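Local atomic coordinates of Baccell_00875 (Bacteroides cellulosilyticus DSM 14838, PDB entry 5NO8), a protein that probably acts as a polysaccharide lyase that removes the L-rhamnose caps, linked to glucuronic acid, from complex arabinogalactan proteins. Residues 286-289 / 294-297; 319-322 / 326-329; 167-172 / 659-664; 189-194 / 250-255. All blocks are in the same frame, centred on the assembly; numbering follows the deposited sequence.

In the fold
From the N terminus, the chain first lays down 167-172, at the end of an edge strand of an antiparallel sheet; this half of contact 3 finds its partner, 659-664 with its short strand 659-660, only after 486 further residues, linking the sheet edge to the C-terminal part of the chain. Everything else lies within that long loop, in series and without crossing. Contact 4 comes first and brings strand 187-194 of the same sheet against helix 245-254. Contacts 1 and 2 then close two short hairpins in a second sheet, where strands 287-290 and 314-322 are joined by backbone bonds between Thr287 and Tyr321 and between Lys289 and Asp319. Contact 2 touches 167-172 through Thr328 and Gln327, tying the two sheets together.

Contact 1. Residues 286-289 / 294-297; sequences CTAK and PVPV
A chi1 of 174° in Val297 sets CG2 anti to the carbonyl carbon and swings that methyl onto Ala288, while Val295, with chi1 at -69°, wedges its own CG2 between backbone N and carbonyl carbon to reach the same alanine. The two methyls pack unequally: Val297 CG2 lies 3.4 Å from Ala288 CB, tighter than usual carbon contact, and Val295 CG2 stands 3.9 Å from it. Further along, Val297 CG1 faces Cys286 SG loosely at 4.4 Å. At the turn end, Lys289 and Pro294 form an antiparallel non-hydrogen-bonded pair, with Lys289 CG resting 3.9 Å from Pro294 N. The polar link between the strands is lopsided. Val295 N gives a nearly straight bond (168°) to Ala288 O at 3.1 Å, and the CA-H of Pro294 leans on that same oxygen. The return link runs through water, which accepts from Ala288 N at 3.0 Å and donates to Val295 O at 2.7 Å. Ala288 and Val295 also pack on Val306 of strand 303-309. The chemistry thus implies a hairpin held directly near its turn but splayed beyond it, where one water keeps both backbone groups satisfied.

Contact 2. Residues 319-322 / 326-329; sequences DFYY and KQTH
Four backbone hydrogen bonds join strands 319-322 and 326-329 as an antiparallel beta hairpin, two between Phe320 and Thr328 and two between Tyr322 and Lys326; the shortest, Phe320 N to Thr328 O, is 2.8 Å. Asp319 OD1 lies 3.4 Å from His329 CB, but its salt bridge is to Arg317, while His329 NE2 bonds to Asp331. Tyr322 carries the packing. With chi1 at 56°, its CG sits between backbone N and carbonyl carbon, which folds the ring across to the partner strand. Lys326 CB comes over one face in a CH-pi contact, 3.5 Å from the Tyr322 ring centroid and 18° off the normal. Past CB the lysine bends at chi2 (-86°) and leads its amine away to a weak bond with Thr193 O. Tyr322 CE1 also lies 4.0 Å from Thr328 CG2. On the other face of the sheet, Tyr321 and Gln327 run side by side, Tyr321 CD1 3.8 Å from Gln327 CB. Strand 287-290 pairs with 319-322 on the side away from 326-329, Ser172 bonds to Gln327 beyond 326-329, and Phe320 packs on Val260 of strand 259-262 and on Val275 and Cys277 of strand 272-278.

Contact 3. Residues 167-172 / 659-664; sequences IWKGGS and YMYPYK
Tyr661 meets Lys169 and Trp168 without one direct hydrogen bond: its hydroxyl is pressed against carbon, and water carries the polar traffic. Tyr661 OH lies 3.3 Å from Lys169 CE, the methylene next to the amine, of a lysine that comes from the opposite direction. Lys169 CG stands between backbone N and carbonyl carbon (chi1 63°), and the extended chain runs alongside the hydroxyl. The indole of Trp168 offers its edge, with CZ3 3.9 Å from Tyr661 OH, near the ring plane. One water accepts from Lys169 N at 3.0 Å, donates to Ile167 O and makes a weak 3.3 Å bond to Tyr661 OH. Here strand 163-168, at the edge of an antiparallel sheet, gives way to an inverse gamma turn centred on Lys169, closed by a weak bond from Gly170 N to Trp168 O. Tyr661 lies almost 500 residues further along, in the loop just after strand 659-660, an edge strand of a four-stranded antiparallel sheet. A second water accepts from Lys169 NZ at 2.8 Å, lies equally far from Tyr661 O and sits over one face of the phenol ring. Tyr200 of strand 199-203 packs on both Ile167 and Tyr661.

Contact 4. Residues 189-194 / 250-255; sequences GLVVTD and HKLLEK
Val191 and Leu252 cross at about a right angle where strand 187-194, an inner strand of an antiparallel sheet, packs against the last turn of helix 245-254. This is sheet-on-helix packing of a simple kind, with short apolar branches from the strand set against the flank of the helix. Both methyls of Val191 touch Leu252. CG2 does the closer work, lying 3.9 Å from Leu252 CB and 4.0 Å from Leu252 CD1, while CG1 reaches Leu252 CG at 4.2 Å. Leu252 holds CG anti to its backbone N (chi1 176°), an arrangement that lays the isobutyl group across the valine instead of end-on to it. The leucine then continues to Tyr175 of strand 175-180 and to Leu259, so it joins the helix to two different sheets.

One turn on, Lys255 brings, of its side chain, only CB near the strand, 4.4 Å from Val191 CG1. The rest of the side chain leads away, and its amine makes a salt bridge with Asp122, with a weak bond to His238 besides. Lys255 N bonds to Lys251 O at 2.9 Å, continuing the helical pattern just past the last helical residue. Two residues beyond Val191, Thr193 meets the end of the helix, at a classic beta bulge in which Thr193 and Asp194 both face Glu236 of strand 232-242. With chi1 at 51°, Thr193 turns OG1 to a hydrogen bond with Glu236 OE2 and sets CG2 anti to the carbonyl carbon, 3.7 Å from Lys255 O.

Contact 1. Residues 286-289 / 294-297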
loop_
_atom_site.group_PDB
_atom_site.type_symbol
_atom_site.label_atom_id
_atom_site.label_comp_id
_atom_site.label_asym_id
_atom_site.label_seq_id
_atom_site.Cartn_x
_atom_site.Cartn_y
_atom_site.Cartn_z
ATOM N N CYS A 286 32.661 5.529 -1.377
ATOM C CA CYS A 286 31.225 5.803 -1.442
ATOM C C CYS A 286 30.999 7.181 -2.037
ATOM O O CYS A 286 31.594 8.148 -1.564
ATOM C CB CYS A 286 30.596 5.751 -0.074
ATOM S SG CYS A 286 28.796 5.983 -0.156
ATOM N N THR A 287 30.209 7.255 -3.105
ATOM C CA THR A 287 29.840 8.519 -3.733
ATOM C C THR A 287 28.324 8.524 -3.883
ATOM O O THR A 287 27.654 7.483 -3.719
ATOM C CB THR A 287 30.452 8.701 -5.143
ATOM O OG1 THR A 287 30.122 7.582 -5.973
ATOM C CG2 THR A 287 31.970 8.868 -5.077
ATOM N N ALA A 288 27.783 9.686 -4.185
ATOM C CA ALA A 288 26.352 9.824 -4.333
ATOM C C ALA A 288 25.963 10.727 -5.459
ATOM O O ALA A 288 26.744 11.582 -5.884
ATOM C CB ALA A 288 25.740 10.332 -3.052
ATOM N N LYS A 289 24.727 10.553 -5.926
ATOM C CA LYS A 289 24.140 11.425 -6.933
ATOM C C LYS A 289 22.705 11.793 -6.546
ATOM O O LYS A 289 22.034 11.042 -5.829
ATOM C CB LYS A 289 24.142 10.779 -8.310
ATOM C CG LYS A 289 25.521 10.521 -8.886
ATOM C CD LYS A 289 25.512 9.897 -10.277
ATOM C CE LYS A 289 26.935 9.442 -10.656
ATOM N NZ LYS A 289 26.931 8.897 -12.051
ATOM N N PRO A 294 26.344 14.292 -9.360
ATOM C CA PRO A 294 27.114 14.079 -8.138
ATOM C C PRO A 294 26.893 15.124 -7.068
ATOM O O PRO A 294 26.818 16.326 -7.364
ATOM C CB PRO A 294 28.575 14.150 -8.629
ATOM C CG PRO A 294 28.501 13.634 -10.016
ATOM C CD PRO A 294 27.208 14.201 -10.556
ATOM N N VAL A 295 26.776 14.649 -5.834
ATOM C CA VAL A 295 26.659 15.485 -4.652
ATOM C C VAL A 295 27.634 14.992 -3.592
ATOM O O VAL A 295 27.948 13.810 -3.558
ATOM C CB VAL A 295 25.244 15.476 -4.059
ATOM C CG1 VAL A 295 24.286 16.184 -5.001
ATOM C CG2 VAL A 295 24.773 14.061 -3.749
ATOM N N PRO A 296 28.100 15.887 -2.710
ATOM C CA PRO A 296 29.100 15.450 -1.712
ATOM C C PRO A 296 28.540 14.467 -0.692
ATOM O O PRO A 296 27.369 14.558 -0.341
ATOM C CB PRO A 296 29.536 16.758 -1.028
ATOM C CG PRO A 296 28.615 17.818 -1.480
ATOM C CD PRO A 296 27.769 17.320 -2.615
ATOM N N VAL A 297 29.363 13.514 -0.266
ATOM C CA VAL A 297 29.017 12.568 0.793
ATOM C C VAL A 297 29.972 12.792 1.955
ATOM O O VAL A 297 31.165 12.980 1.740
ATOM C CB VAL A 297 29.193 11.101 0.316
ATOM C CG1 VAL A 297 28.984 10.114 1.457
ATOM C CG2 VAL A 297 28.250 10.782 -0.830
HETATM O O HOH W 1 29.793 11.882 -4.094
#

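Contact 2. Residues 319-322 / 326-329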
loop_
_atom_site.group_PDB
_atom_site.type_symbol
_atom_site.label_atom_id
_atom_site.label_comp_id
_atom_site.label_asym_id
_atom_site.label_seq_id
_atom_site.Cartn_x
_atom_site.Cartn_y
_atom_site.Cartn_z
ATOM N N ASP A 319 21.077 8.336 -5.410
ATOM C CA ASP A 319 21.831 7.100 -5.649
ATOM C C ASP A 319 23.113 7.089 -4.814
ATOM O O ASP A 319 23.770 8.124 -4.724
ATOM C CB ASP A 319 22.201 6.947 -7.121
ATOM C CG ASP A 319 21.020 6.615 -7.994
ATOM O OD1 ASP A 319 20.478 5.484 -7.912
ATOM O OD2 ASP A 319 20.621 7.470 -8.792
ATOM N N PHE A 320 23.392 5.970 -4.135
ATOM C CA PHE A 320 24.709 5.720 -3.540
ATOM C C PHE A 320 25.474 4.678 -4.358
ATOM O O PHE A 320 24.908 3.690 -4.812
ATOM C CB PHE A 320 24.598 5.219 -2.110
ATOM C CG PHE A 320 24.150 6.258 -1.146
ATOM C CD1 PHE A 320 25.061 7.096 -0.528
ATOM C CD2 PHE A 320 22.803 6.413 -0.869
ATOM C CE1 PHE A 320 24.641 8.076 0.351
ATOM C CE2 PHE A 320 22.376 7.380 0.016
ATOM C CZ PHE A 320 23.287 8.216 0.631
ATOM N N TYR A 321 26.773 4.913 -4.521
ATOM C CA TYR A 321 27.655 4.032 -5.274
ATOM C C TYR A 321 28.776 3.700 -4.325
ATOM O O TYR A 321 29.336 4.609 -3.692
ATOM C CB TYR A 321 28.213 4.722 -6.514
ATOM C CG TYR A 321 27.138 5.142 -7.471
ATOM C CD1 TYR A 321 26.647 4.265 -8.442
ATOM C CD2 TYR A 321 26.556 6.397 -7.357
ATOM C CE1 TYR A 321 25.630 4.654 -9.298
ATOM C CE2 TYR A 321 25.539 6.777 -8.202
ATOM C CZ TYR A 321 25.089 5.912 -9.154
ATOM O OH TYR A 321 24.066 6.322 -9.954
ATOM N N TYR A 322 29.093 2.415 -4.177
ATOM C CA TYR A 322 29.990 1.966 -3.099
ATOM C C TYR A 322 30.632 0.625 -3.450
ATOM O O TYR A 322 30.130 -0.124 -4.282
ATOM C CB TYR A 322 29.280 1.895 -1.720
ATOM C CG TYR A 322 28.058 1.029 -1.717
ATOM C CD1 TYR A 322 26.866 1.482 -2.290
ATOM C CD2 TYR A 322 28.081 -0.247 -1.182
ATOM C CE1 TYR A 322 25.747 0.663 -2.354
ATOM C CE2 TYR A 322 26.963 -1.050 -1.206
ATOM C CZ TYR A 322 25.793 -0.589 -1.801
ATOM O OH TYR A 322 24.679 -1.437 -1.885
ATOM N N LYS A 326 28.771 -1.535 -6.515
ATOM C CA LYS A 326 27.444 -1.621 -5.905
ATOM C C LYS A 326 26.732 -0.276 -6.017
ATOM O O LYS A 326 27.375 0.804 -6.008
ATOM C CB LYS A 326 27.552 -2.010 -4.434
ATOM C CG LYS A 326 28.379 -3.246 -4.145
ATOM C CD LYS A 326 27.553 -4.492 -4.256
ATOM C CE LYS A 326 28.373 -5.714 -3.891
ATOM N NZ LYS A 326 27.705 -6.924 -4.438
ATOM N N GLN A 327 25.401 -0.347 -6.083
ATOM C CA GLN A 327 24.572 0.848 -6.082
ATOM C C GLN A 327 23.244 0.576 -5.464
ATOM O O GLN A 327 22.693 -0.516 -5.574
ATOM C CB GLN A 327 24.369 1.448 -7.469
ATOM C CG GLN A 327 23.587 0.612 -8.447
ATOM C CD GLN A 327 23.447 1.305 -9.790
ATOM O OE1 GLN A 327 24.060 0.889 -10.777
ATOM N NE2 GLN A 327 22.637 2.366 -9.835
ATOM N N THR A 328 22.723 1.601 -4.830
ATOM C CA THR A 328 21.349 1.552 -4.316
ATOM C C THR A 328 20.804 2.958 -4.305
ATOM O O THR A 328 21.530 3.899 -4.631
ATOM C CB THR A 328 21.283 0.836 -2.933
ATOM O OG1 THR A 328 19.920 0.570 -2.562
ATOM C CG2 THR A 328 21.945 1.606 -1.812
ATOM N N HIS A 329 19.531 3.110 -3.953
ATOM C CA HIS A 329 18.874 4.398 -4.041
ATOM C C HIS A 329 17.772 4.625 -3.006
ATOM O O HIS A 329 17.394 3.715 -2.254
ATOM C CB HIS A 329 18.311 4.583 -5.457
ATOM C CG HIS A 329 16.984 3.921 -5.685
ATOM N ND1 HIS A 329 16.841 2.562 -5.818
ATOM C CD2 HIS A 329 15.737 4.442 -5.762
ATOM C CE1 HIS A 329 15.560 2.279 -6.018
ATOM N NE2 HIS A 329 14.868 3.400 -5.985
#

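Contact 3. Residues 167-172 / 659-664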
loop_
_atom_site.group_PDB
_atom_site.type_symbol
_atom_site.label_atom_id
_atom_site.label_comp_id
_atom_site.label_asym_id
_atom_site.label_seq_id
_atom_site.Cartn_x
_atom_site.Cartn_y
_atom_site.Cartn_z
ATOM N N ILE A 167 8.700 -5.652 -0.525
ATOM C CA ILE A 167 9.706 -5.741 -1.584
ATOM C C ILE A 167 10.405 -4.394 -1.701
ATOM O O ILE A 167 9.727 -3.375 -1.775
ATOM C CB ILE A 167 9.056 -6.073 -2.927
ATOM C CG1 ILE A 167 8.226 -7.356 -2.811
ATOM C CG2 ILE A 167 10.123 -6.224 -4.017
ATOM C CD1 ILE A 167 7.291 -7.536 -3.980
ATOM N N TRP A 168 11.733 -4.400 -1.696
ATOM C CA TRP A 168 12.504 -3.195 -1.986
ATOM C C TRP A 168 13.381 -3.420 -3.187
ATOM O O TRP A 168 14.333 -4.238 -3.134
ATOM C CB TRP A 168 13.323 -2.700 -0.808
ATOM C CG TRP A 168 14.065 -1.441 -1.125
ATOM C CD1 TRP A 168 15.380 -1.183 -0.862
ATOM C CD2 TRP A 168 13.556 -0.280 -1.811
ATOM N NE1 TRP A 168 15.713 0.049 -1.342
ATOM C CE2 TRP A 168 14.621 0.639 -1.903
ATOM C CE3 TRP A 168 12.297 0.087 -2.317
ATOM C CZ2 TRP A 168 14.486 1.902 -2.501
ATOM C CZ3 TRP A 168 12.172 1.329 -2.943
ATOM C CH2 TRP A 168 13.273 2.224 -3.010
ATOM N N LYS A 169 13.077 -2.668 -4.246
ATOM C CA LYS A 169 13.832 -2.703 -5.493
ATOM C C LYS A 169 15.126 -1.883 -5.401
ATOM O O LYS A 169 15.413 -1.033 -6.240
ATOM C CB LYS A 169 12.944 -2.233 -6.672
ATOM C CG LYS A 169 12.456 -0.796 -6.570
ATOM C CD LYS A 169 11.562 -0.392 -7.746
ATOM C CE LYS A 169 11.267 1.103 -7.644
ATOM N NZ LYS A 169 10.396 1.596 -8.722
ATOM N N GLY A 170 15.937 -2.177 -4.402
ATOM C CA GLY A 170 17.092 -1.342 -4.068
ATOM C C GLY A 170 18.390 -1.691 -4.750
ATOM O O GLY A 170 19.467 -1.448 -4.178
ATOM N N GLY A 171 18.327 -2.248 -5.951
ATOM C CA GLY A 171 19.552 -2.507 -6.725
ATOM C C GLY A 171 20.421 -3.544 -6.026
ATOM O O GLY A 171 19.953 -4.655 -5.733
ATOM N N SER A 172 21.675 -3.177 -5.739
ATOM C CA SER A 172 22.607 -4.068 -5.040
ATOM C C SER A 172 22.182 -4.343 -3.618
ATOM O O SER A 172 22.621 -5.336 -3.048
ATOM C CB SER A 172 24.040 -3.516 -5.026
ATOM O OG SER A 172 24.467 -3.152 -6.332
ATOM N N TYR A 659 -1.610 4.965 -7.471
ATOM C CA TYR A 659 -0.359 4.818 -8.164
ATOM C C TYR A 659 -0.126 3.307 -8.337
ATOM O O TYR A 659 0.089 2.603 -7.368
ATOM C CB TYR A 659 0.818 5.427 -7.407
ATOM C CG TYR A 659 2.095 5.328 -8.205
ATOM C CD1 TYR A 659 2.300 6.144 -9.323
ATOM C CD2 TYR A 659 3.045 4.348 -7.928
ATOM C CE1 TYR A 659 3.438 6.030 -10.117
ATOM C CE2 TYR A 659 4.186 4.225 -8.715
ATOM C CZ TYR A 659 4.383 5.075 -9.807
ATOM O OH TYR A 659 5.524 4.969 -10.573
ATOM N N MET A 660 -0.114 2.851 -9.578
ATOM C CA MET A 660 0.142 1.445 -9.905
ATOM C C MET A 660 1.661 1.257 -9.891
ATOM O O MET A 660 2.358 1.742 -10.769
ATOM C CB MET A 660 -0.465 1.072 -11.271
ATOM C CG MET A 660 -1.953 1.370 -11.423
ATOM S SD MET A 660 -2.923 0.610 -10.129
ATOM C CE MET A 660 -2.425 -1.107 -10.194
ATOM N N TYR A 661 2.159 0.537 -8.892
ATOM C CA TYR A 661 3.569 0.579 -8.511
ATOM C C TYR A 661 4.551 -0.357 -9.269
ATOM O O TYR A 661 5.655 0.083 -9.613
ATOM C CB TYR A 661 3.705 0.396 -6.992
ATOM C CG TYR A 661 5.103 0.593 -6.496
ATOM C CD1 TYR A 661 5.594 1.870 -6.209
ATOM C CD2 TYR A 661 5.972 -0.483 -6.349
ATOM C CE1 TYR A 661 6.906 2.047 -5.800
ATOM C CE2 TYR A 661 7.280 -0.309 -5.926
ATOM C CZ TYR A 661 7.733 0.958 -5.654
ATOM O OH TYR A 661 9.017 1.127 -5.256
ATOM N N PRO A 662 4.185 -1.633 -9.465
ATOM C CA PRO A 662 5.171 -2.537 -10.079
ATOM C C PRO A 662 5.584 -2.130 -11.481
ATOM O O PRO A 662 4.896 -1.352 -12.129
ATOM C CB PRO A 662 4.452 -3.889 -10.117
ATOM C CG PRO A 662 3.367 -3.774 -9.110
ATOM C CD PRO A 662 2.931 -2.336 -9.159
ATOM N N TYR A 663 6.671 -2.711 -11.957
ATOM C CA TYR A 663 7.168 -2.447 -13.289
ATOM C C TYR A 663 6.107 -2.776 -14.327
ATOM O O TYR A 663 5.824 -1.978 -15.221
ATOM C CB TYR A 663 8.439 -3.275 -13.504
ATOM C CG TYR A 663 9.001 -3.276 -14.916
ATOM C CD1 TYR A 663 9.335 -2.103 -15.556
ATOM C CD2 TYR A 663 9.278 -4.468 -15.547
ATOM C CE1 TYR A 663 9.871 -2.102 -16.838
ATOM C CE2 TYR A 663 9.789 -4.514 -16.830
ATOM C CZ TYR A 663 10.096 -3.334 -17.480
ATOM O OH TYR A 663 10.602 -3.411 -18.765
ATOM N N LYS A 664 5.570 -3.984 -14.217
ATOM C CA LYS A 664 4.490 -4.468 -15.064
ATOM C C LYS A 664 3.579 -5.368 -14.267
ATOM O O LYS A 664 3.955 -5.919 -13.223
ATOM C CB LYS A 664 5.030 -5.260 -16.259
ATOM C CG LYS A 664 5.829 -4.425 -17.248
ATOM C CD LYS A 664 6.453 -5.238 -18.359
ATOM C CE LYS A 664 7.106 -4.314 -19.377
ATOM N NZ LYS A 664 7.770 -5.034 -20.493
HETATM O O HOH W 2 10.178 -1.836 -4.333
HETATM O O HOH W 3 8.369 -0.282 -9.188
#

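Contact 4. Residues 189-194 / 250-255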
loop_
_atom_site.group_PDB
_atom_site.type_symbol
_atom_site.label_atom_id
_atom_site.label_comp_id
_atom_site.label_asym_id
_atom_site.label_seq_id
_atom_site.Cartn_x
_atom_site.Cartn_y
_atom_site.Cartn_z
ATOM N N GLY A 189 13.314 -13.350 5.455
ATOM C CA GLY A 189 14.008 -12.305 4.737
ATOM C C GLY A 189 14.722 -12.857 3.526
ATOM O O GLY A 189 15.124 -14.030 3.509
ATOM N N LEU A 190 14.884 -11.993 2.527
ATOM C CA LEU A 190 15.694 -12.268 1.353
ATOM C C LEU A 190 16.550 -11.032 1.187
ATOM O O LEU A 190 15.998 -9.934 1.082
ATOM C CB LEU A 190 14.824 -12.481 0.115
ATOM C CG LEU A 190 15.546 -12.754 -1.219
ATOM C CD1 LEU A 190 14.610 -13.462 -2.188
ATOM C CD2 LEU A 190 16.069 -11.469 -1.881
ATOM N N VAL A 191 17.870 -11.217 1.189
ATOM C CA VAL A 191 18.824 -10.134 1.050
ATOM C C VAL A 191 19.712 -10.430 -0.142
ATOM O O VAL A 191 20.369 -11.485 -0.179
ATOM C CB VAL A 191 19.650 -9.958 2.327
ATOM C CG1 VAL A 191 20.860 -9.042 2.112
ATOM C CG2 VAL A 191 18.755 -9.392 3.413
ATOM N N VAL A 192 19.733 -9.503 -1.096
ATOM C CA VAL A 192 20.627 -9.633 -2.267
ATOM C C VAL A 192 22.062 -9.338 -1.831
ATOM O O VAL A 192 22.383 -8.300 -1.214
ATOM C CB VAL A 192 20.197 -8.700 -3.427
ATOM C CG1 VAL A 192 21.250 -8.642 -4.549
ATOM C CG2 VAL A 192 18.832 -9.088 -3.932
ATOM N N THR A 193 22.956 -10.262 -2.169
ATOM C CA THR A 193 24.372 -10.140 -1.824
ATOM C C THR A 193 25.317 -10.080 -2.999
ATOM O O THR A 193 26.458 -9.729 -2.805
ATOM C CB THR A 193 24.797 -11.304 -0.906
ATOM O OG1 THR A 193 24.406 -12.568 -1.481
ATOM C CG2 THR A 193 24.104 -11.143 0.445
ATOM N N ASP A 194 24.870 -10.400 -4.208
ATOM C CA ASP A 194 25.662 -10.150 -5.389
ATOM C C ASP A 194 24.679 -9.840 -6.513
ATOM O O ASP A 194 23.581 -10.372 -6.532
ATOM C CB ASP A 194 26.557 -11.361 -5.723
ATOM C CG ASP A 194 27.637 -11.033 -6.747
ATOM O OD1 ASP A 194 28.040 -9.850 -6.884
ATOM O OD2 ASP A 194 28.123 -11.964 -7.417
ATOM N N HIS A 250 19.422 -5.973 11.142
ATOM C CA HIS A 250 20.710 -6.413 11.664
ATOM C C HIS A 250 21.338 -7.470 10.766
ATOM O O HIS A 250 22.507 -7.378 10.395
ATOM C CB HIS A 250 20.542 -6.957 13.103
ATOM C CG HIS A 250 21.832 -7.375 13.742
ATOM N ND1 HIS A 250 22.816 -6.474 14.092
ATOM C CD2 HIS A 250 22.314 -8.599 14.058
ATOM C CE1 HIS A 250 23.847 -7.124 14.606
ATOM N NE2 HIS A 250 23.570 -8.416 14.593
ATOM N N LYS A 251 20.542 -8.463 10.405
ATOM C CA LYS A 251 20.992 -9.559 9.552
ATOM C C LYS A 251 21.347 -9.085 8.141
ATOM O O LYS A 251 22.354 -9.538 7.557
ATOM C CB LYS A 251 19.925 -10.637 9.509
ATOM C CG LYS A 251 19.856 -11.431 10.809
ATOM C CD LYS A 251 18.697 -12.415 10.742
ATOM C CE LYS A 251 18.456 -13.164 12.046
ATOM N NZ LYS A 251 19.459 -14.206 12.240
ATOM N N LEU A 252 20.549 -8.165 7.611
ATOM C CA LEU A 252 20.890 -7.546 6.305
ATOM C C LEU A 252 22.289 -6.898 6.327
ATOM O O LEU A 252 23.121 -7.118 5.413
ATOM C CB LEU A 252 19.787 -6.584 5.864
ATOM C CG LEU A 252 20.001 -5.778 4.574
ATOM C CD1 LEU A 252 18.646 -5.419 3.959
ATOM C CD2 LEU A 252 20.827 -4.534 4.799
ATOM N N LEU A 253 22.578 -6.149 7.382
ATOM C CA LEU A 253 23.900 -5.537 7.546
ATOM C C LEU A 253 24.998 -6.590 7.776
ATOM O O LEU A 253 26.098 -6.457 7.231
ATOM C CB LEU A 253 23.896 -4.521 8.683
ATOM C CG LEU A 253 22.988 -3.298 8.500
ATOM C CD1 LEU A 253 22.920 -2.477 9.783
ATOM C CD2 LEU A 253 23.484 -2.441 7.352
ATOM N N GLU A 254 24.685 -7.639 8.545
ATOM C CA GLU A 254 25.640 -8.731 8.769
ATOM C C GLU A 254 26.015 -9.421 7.496
ATOM O O GLU A 254 27.158 -9.841 7.336
ATOM C CB GLU A 254 25.097 -9.782 9.730
ATOM C CG GLU A 254 24.962 -9.276 11.149
ATOM C CD GLU A 254 24.529 -10.348 12.133
ATOM O OE1 GLU A 254 23.719 -11.233 11.752
ATOM O OE2 GLU A 254 25.025 -10.288 13.289
ATOM N N LYS A 255 25.058 -9.510 6.580
ATOM C CA LYS A 255 25.272 -10.156 5.291
ATOM C C LYS A 255 25.977 -9.236 4.299
ATOM O O LYS A 255 26.191 -9.624 3.156
ATOM C CB LYS A 255 23.930 -10.690 4.758
ATOM C CG LYS A 255 23.501 -11.915 5.570
ATOM C CD LYS A 255 22.098 -12.393 5.303
ATOM C CE LYS A 255 21.675 -13.391 6.381
ATOM N NZ LYS A 255 22.489 -14.637 6.319
#